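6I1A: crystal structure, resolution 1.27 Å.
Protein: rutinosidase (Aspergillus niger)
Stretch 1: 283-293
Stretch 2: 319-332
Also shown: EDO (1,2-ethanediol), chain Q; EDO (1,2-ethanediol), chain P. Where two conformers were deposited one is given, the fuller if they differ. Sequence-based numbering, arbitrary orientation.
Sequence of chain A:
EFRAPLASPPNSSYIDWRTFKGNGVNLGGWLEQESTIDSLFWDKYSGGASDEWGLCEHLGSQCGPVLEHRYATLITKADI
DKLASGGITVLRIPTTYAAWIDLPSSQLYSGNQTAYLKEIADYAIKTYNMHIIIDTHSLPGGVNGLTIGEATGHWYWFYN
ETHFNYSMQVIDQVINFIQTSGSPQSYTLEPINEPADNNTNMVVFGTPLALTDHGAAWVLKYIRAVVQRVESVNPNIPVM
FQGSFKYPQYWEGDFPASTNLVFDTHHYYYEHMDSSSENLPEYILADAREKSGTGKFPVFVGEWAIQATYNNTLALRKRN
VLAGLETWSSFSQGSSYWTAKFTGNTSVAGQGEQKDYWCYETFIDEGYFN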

# COMPACT_ATOMS: atom_id res chain seq x y z
N TYR A 283 -6.69 9.92 2.99
CA TYR A 283 -5.73 9.25 2.05
C TYR A 283 -4.67 10.26 1.62
O TYR A 283 -3.45 9.93 1.49
CB TYR A 283 -6.44 8.65 0.85
CG TYR A 283 -7.10 7.32 1.14
CD1 TYR A 283 -8.37 7.23 1.66
CD2 TYR A 283 -6.40 6.15 0.93
CE1 TYR A 283 -8.93 6.02 2.01
CE2 TYR A 283 -6.97 4.92 1.23
CZ TYR A 283 -8.25 4.85 1.73
OH TYR A 283 -8.83 3.64 2.11
N ILE A 284 -5.07 11.51 1.38
CA ILE A 284 -4.11 12.58 1.03
C ILE A 284 -3.12 12.77 2.20
O ILE A 284 -1.88 12.85 2.00
CB ILE A 284 -4.88 13.87 0.70
CG1 ILE A 284 -5.55 13.74 -0.67
CG2 ILE A 284 -4.02 15.13 0.73
CD1 ILE A 284 -6.59 14.82 -0.98
N LEU A 285 -3.66 12.91 3.42
CA LEU A 285 -2.78 13.11 4.57
C LEU A 285 -1.86 11.89 4.77
O LEU A 285 -0.67 12.09 5.10
CB LEU A 285 -3.61 13.40 5.83
CG LEU A 285 -2.82 13.67 7.11
CD1 LEU A 285 -1.92 14.88 6.93
CD2 LEU A 285 -3.76 13.89 8.28
N ALA A 286 -2.33 10.67 4.55
CA ALA A 286 -1.49 9.47 4.68
C ALA A 286 -0.29 9.54 3.72
O ALA A 286 0.89 9.28 4.09
CB ALA A 286 -2.30 8.21 4.47
N ASP A 287 -0.54 9.93 2.48
CA ASP A 287 0.54 10.07 1.49
C ASP A 287 1.52 11.12 1.96
O ASP A 287 2.75 10.95 1.86
CB ASP A 287 -0.04 10.42 0.12
CG ASP A 287 -0.71 9.27 -0.59
OD1 ASP A 287 -0.49 8.09 -0.21
OD2 ASP A 287 -1.43 9.53 -1.56
N ALA A 288 1.03 12.27 2.41
CA ALA A 288 1.94 13.33 2.80
C ALA A 288 2.77 12.92 4.02
O ALA A 288 3.99 13.25 4.13
CB ALA A 288 1.20 14.63 3.14
N ARG A 289 2.16 12.29 5.01
CA ARG A 289 2.85 11.90 6.24
C ARG A 289 3.90 10.83 5.99
O ARG A 289 4.98 10.89 6.64
CB ARG A 289 1.90 11.42 7.32
CG ARG A 289 1.06 12.54 7.89
CD ARG A 289 0.33 12.20 9.17
NE ARG A 289 -0.67 11.16 8.96
CZ ARG A 289 -1.74 11.02 9.70
NH1 ARG A 289 -1.97 11.80 10.73
NH2 ARG A 289 -2.61 10.07 9.41
N GLU A 290 3.65 9.89 5.07
CA GLU A 290 4.55 8.71 4.95
C GLU A 290 5.38 8.75 3.68
O GLU A 290 6.32 7.90 3.60
CB GLU A 290 3.73 7.42 4.97
CG GLU A 290 2.67 7.36 6.04
CD GLU A 290 3.14 7.60 7.47
OE1 GLU A 290 4.36 7.53 7.78
OE2 GLU A 290 2.25 7.89 8.35
N LYS A 291 5.07 9.59 2.69
CA LYS A 291 5.70 9.50 1.36
C LYS A 291 6.35 10.83 0.99
O LYS A 291 6.35 11.16 -0.23
CB LYS A 291 4.68 9.05 0.30
CG LYS A 291 3.97 7.76 0.67
CD LYS A 291 2.88 7.34 -0.33
CE LYS A 291 2.10 6.16 0.16
NZ LYS A 291 0.95 5.77 -0.71
N SER A 292 6.88 11.59 1.94
CA SER A 292 7.54 12.90 1.69
C SER A 292 9.04 12.85 1.99
O SER A 292 9.62 13.92 2.01
CB SER A 292 6.89 13.98 2.44
OG SER A 292 5.49 14.10 2.12
N GLY A 293 9.60 11.66 2.17
CA GLY A 293 11.04 11.54 2.48
C GLY A 293 11.37 11.98 3.89
O GLY A 293 10.47 12.26 4.70
N ARG A 319 -13.89 20.98 -1.39
CA ARG A 319 -13.25 20.61 -0.11
C ARG A 319 -12.02 19.73 -0.38
O ARG A 319 -10.98 19.96 0.24
CB ARG A 319 -14.26 19.88 0.77
CG ARG A 319 -13.68 19.28 2.05
CD ARG A 319 -13.35 17.81 1.88
NE ARG A 319 -13.88 17.03 2.98
CZ ARG A 319 -14.14 15.73 2.94
NH1 ARG A 319 -13.91 15.03 1.85
NH2 ARG A 319 -14.62 15.13 4.02
N ASN A 320 -12.15 18.77 -1.31
CA ASN A 320 -11.07 17.80 -1.64
C ASN A 320 -9.89 18.50 -2.34
O ASN A 320 -8.74 18.21 -1.98
CB ASN A 320 -11.61 16.59 -2.39
CG ASN A 320 -12.37 15.65 -1.48
OD1 ASN A 320 -12.12 15.62 -0.28
ND2 ASN A 320 -13.28 14.87 -2.03
N VAL A 321 -10.16 19.36 -3.32
CA VAL A 321 -9.03 20.08 -4.01
C VAL A 321 -8.31 20.94 -3.00
O VAL A 321 -7.05 20.95 -2.94
CB VAL A 321 -9.50 20.93 -5.20
CG1 VAL A 321 -8.35 21.74 -5.80
CG2 VAL A 321 -10.13 20.11 -6.24
N LEU A 322 -9.05 21.73 -2.20
CA LEU A 322 -8.39 22.61 -1.23
C LEU A 322 -7.64 21.82 -0.16
O LEU A 322 -6.53 22.24 0.24
CB LEU A 322 -9.43 23.56 -0.60
CG LEU A 322 -10.06 24.55 -1.58
CD1 LEU A 322 -11.08 25.40 -0.82
CD2 LEU A 322 -9.04 25.44 -2.23
N ALA A 323 -8.19 20.69 0.29
CA ALA A 323 -7.50 19.84 1.27
C ALA A 323 -6.14 19.37 0.70
O ALA A 323 -5.11 19.37 1.37
CB ALA A 323 -8.36 18.67 1.70
N GLY A 324 -6.17 18.91 -0.53
CA GLY A 324 -4.92 18.45 -1.14
C GLY A 324 -3.95 19.57 -1.30
O GLY A 324 -2.75 19.44 -0.95
N LEU A 325 -4.35 20.72 -1.86
CA LEU A 325 -3.41 21.84 -2.04
C LEU A 325 -2.74 22.20 -0.71
O LEU A 325 -1.49 22.38 -0.62
CB LEU A 325 -4.12 23.07 -2.59
CG LEU A 325 -4.61 22.93 -4.01
CD1 LEU A 325 -5.31 24.20 -4.46
CD2 LEU A 325 -3.50 22.68 -5.01
N GLU A 326 -3.53 22.29 0.35
CA GLU A 326 -3.01 22.70 1.66
C GLU A 326 -2.01 21.67 2.21
O GLU A 326 -0.96 22.03 2.79
CB GLU A 326 -4.13 22.91 2.70
CG GLU A 326 -4.94 24.18 2.50
CD GLU A 326 -6.15 24.26 3.40
OE1 GLU A 326 -7.07 25.03 3.01
OE2 GLU A 326 -6.24 23.43 4.40
N THR A 327 -2.30 20.39 2.00
CA THR A 327 -1.47 19.29 2.52
C THR A 327 -0.14 19.29 1.75
O THR A 327 0.90 19.22 2.38
CB THR A 327 -2.21 17.98 2.41
OG1 THR A 327 -3.46 18.02 3.12
CG2 THR A 327 -1.37 16.85 3.00
N TRP A 328 -0.20 19.28 0.44
CA TRP A 328 1.06 19.18 -0.32
C TRP A 328 1.95 20.39 -0.08
O TRP A 328 3.21 20.25 -0.19
CB TRP A 328 0.81 19.02 -1.80
CG TRP A 328 -0.14 17.94 -2.22
CD1 TRP A 328 -1.17 18.07 -3.11
CD2 TRP A 328 -0.25 16.58 -1.73
NE1 TRP A 328 -1.83 16.91 -3.26
CE2 TRP A 328 -1.29 15.95 -2.44
CE3 TRP A 328 0.48 15.80 -0.84
CZ2 TRP A 328 -1.64 14.60 -2.29
CZ3 TRP A 328 0.13 14.47 -0.67
CH2 TRP A 328 -0.91 13.87 -1.37
N SER A 329 1.39 21.60 0.17
CA SER A 329 2.27 22.78 0.35
C SER A 329 2.79 22.89 1.79
O SER A 329 3.71 23.74 1.99
CB SER A 329 1.58 24.01 -0.15
OG SER A 329 0.42 24.22 0.60
N SER A 330 2.26 22.12 2.69
CA SER A 330 2.70 22.10 4.11
C SER A 330 3.80 21.07 4.32
O SER A 330 4.85 21.42 4.88
CB SER A 330 1.59 21.91 5.05
OG SER A 330 2.08 22.13 6.36
N PHE A 331 3.61 19.88 3.80
CA PHE A 331 4.56 18.77 4.04
C PHE A 331 5.54 18.62 2.87
O PHE A 331 6.49 17.76 3.02
CB PHE A 331 3.82 17.47 4.27
CG PHE A 331 3.00 17.54 5.53
CD1 PHE A 331 3.61 17.64 6.76
CD2 PHE A 331 1.62 17.48 5.47
CE1 PHE A 331 2.83 17.76 7.91
CE2 PHE A 331 0.87 17.58 6.62
CZ PHE A 331 1.48 17.69 7.82
N SER A 332 5.40 19.38 1.82
CA SER A 332 6.33 19.34 0.68
C SER A 332 6.35 20.74 0.07
O SER A 332 5.89 21.73 0.70
CB SER A 332 5.96 18.20 -0.25
OG SER A 332 4.58 18.03 -0.50
C1 EDO Q . -1.13 21.01 7.31
O1 EDO Q . -0.36 22.19 7.36
C2 EDO Q . -2.01 20.88 6.14
O2 EDO Q . -3.10 21.81 6.25
C1 EDO P . 6.79 4.69 5.07
O1 EDO P . 7.13 6.04 5.49
C2 EDO P . 8.01 3.85 5.12
O2 EDO P . 9.21 4.55 4.76
O HOH W 1 4.05 15.28 0.11

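Both stretches are helical over most of their length, and their helices run almost parallel, with 9° between their N-to-C directions and a closest axial approach of 9.8 Å. The register pairs Ile284 with Gly324, Leu285 with Thr327 and Ala288 with Phe331, at CA-CA distances of 6.3, 6.6 and 6.2 Å. Lys291 is the first residue to leave helical geometry after the helix of the first stretch; its NZ lies 2.8 Å from Asp287 OD1, a salt bridge one turn back.

No direct hydrogen bond joins the two stretches, and the contact, which buries 446 Å² in all, is largely apolar. Ile284 is its main knob, seated among Asn320, Gly324, Thr327 and Trp328. Ile284 CG2 lies 3.9 Å from Gly324 CA; a CB on Gly324 would lie 3.6 Å from Ile284 CD1, so its absence leaves room around that methyl. The other methyl, CG2, sits over one face of Trp328, 4.1 Å from the centroid of the six-membered ring and 22° off its normal, a CH-pi contact. The edge of this indole meets Asp287, whose CB is 3.9 Å from Trp328 CH2.

One turn on, the small side chain of Ala288 packs tightly against the other helix: its CB lies 3.4 Å from Thr327 CG2 and 3.7 Å from Phe331 CD2. Thr327 turns its methyl to Ala288 while its hydroxyl is satisfied within its own helix, OG1 donating to Ala323 O at 2.8 Å. Leu285 extends the apolar surface, its CD1 reaching 3.9 Å from Phe331 CE2.

Beyond these contacts the link becomes polar. Ser292 OG donates to Ala288 O and Ser332 OG to Trp328 O, both at 2.6 Å. Each hydroxyl thus remains free to accept from a shared water, which donates to Ser292 OG at 2.7 Å and Ser332 OG at 2.9 Å, bridging the two stretches.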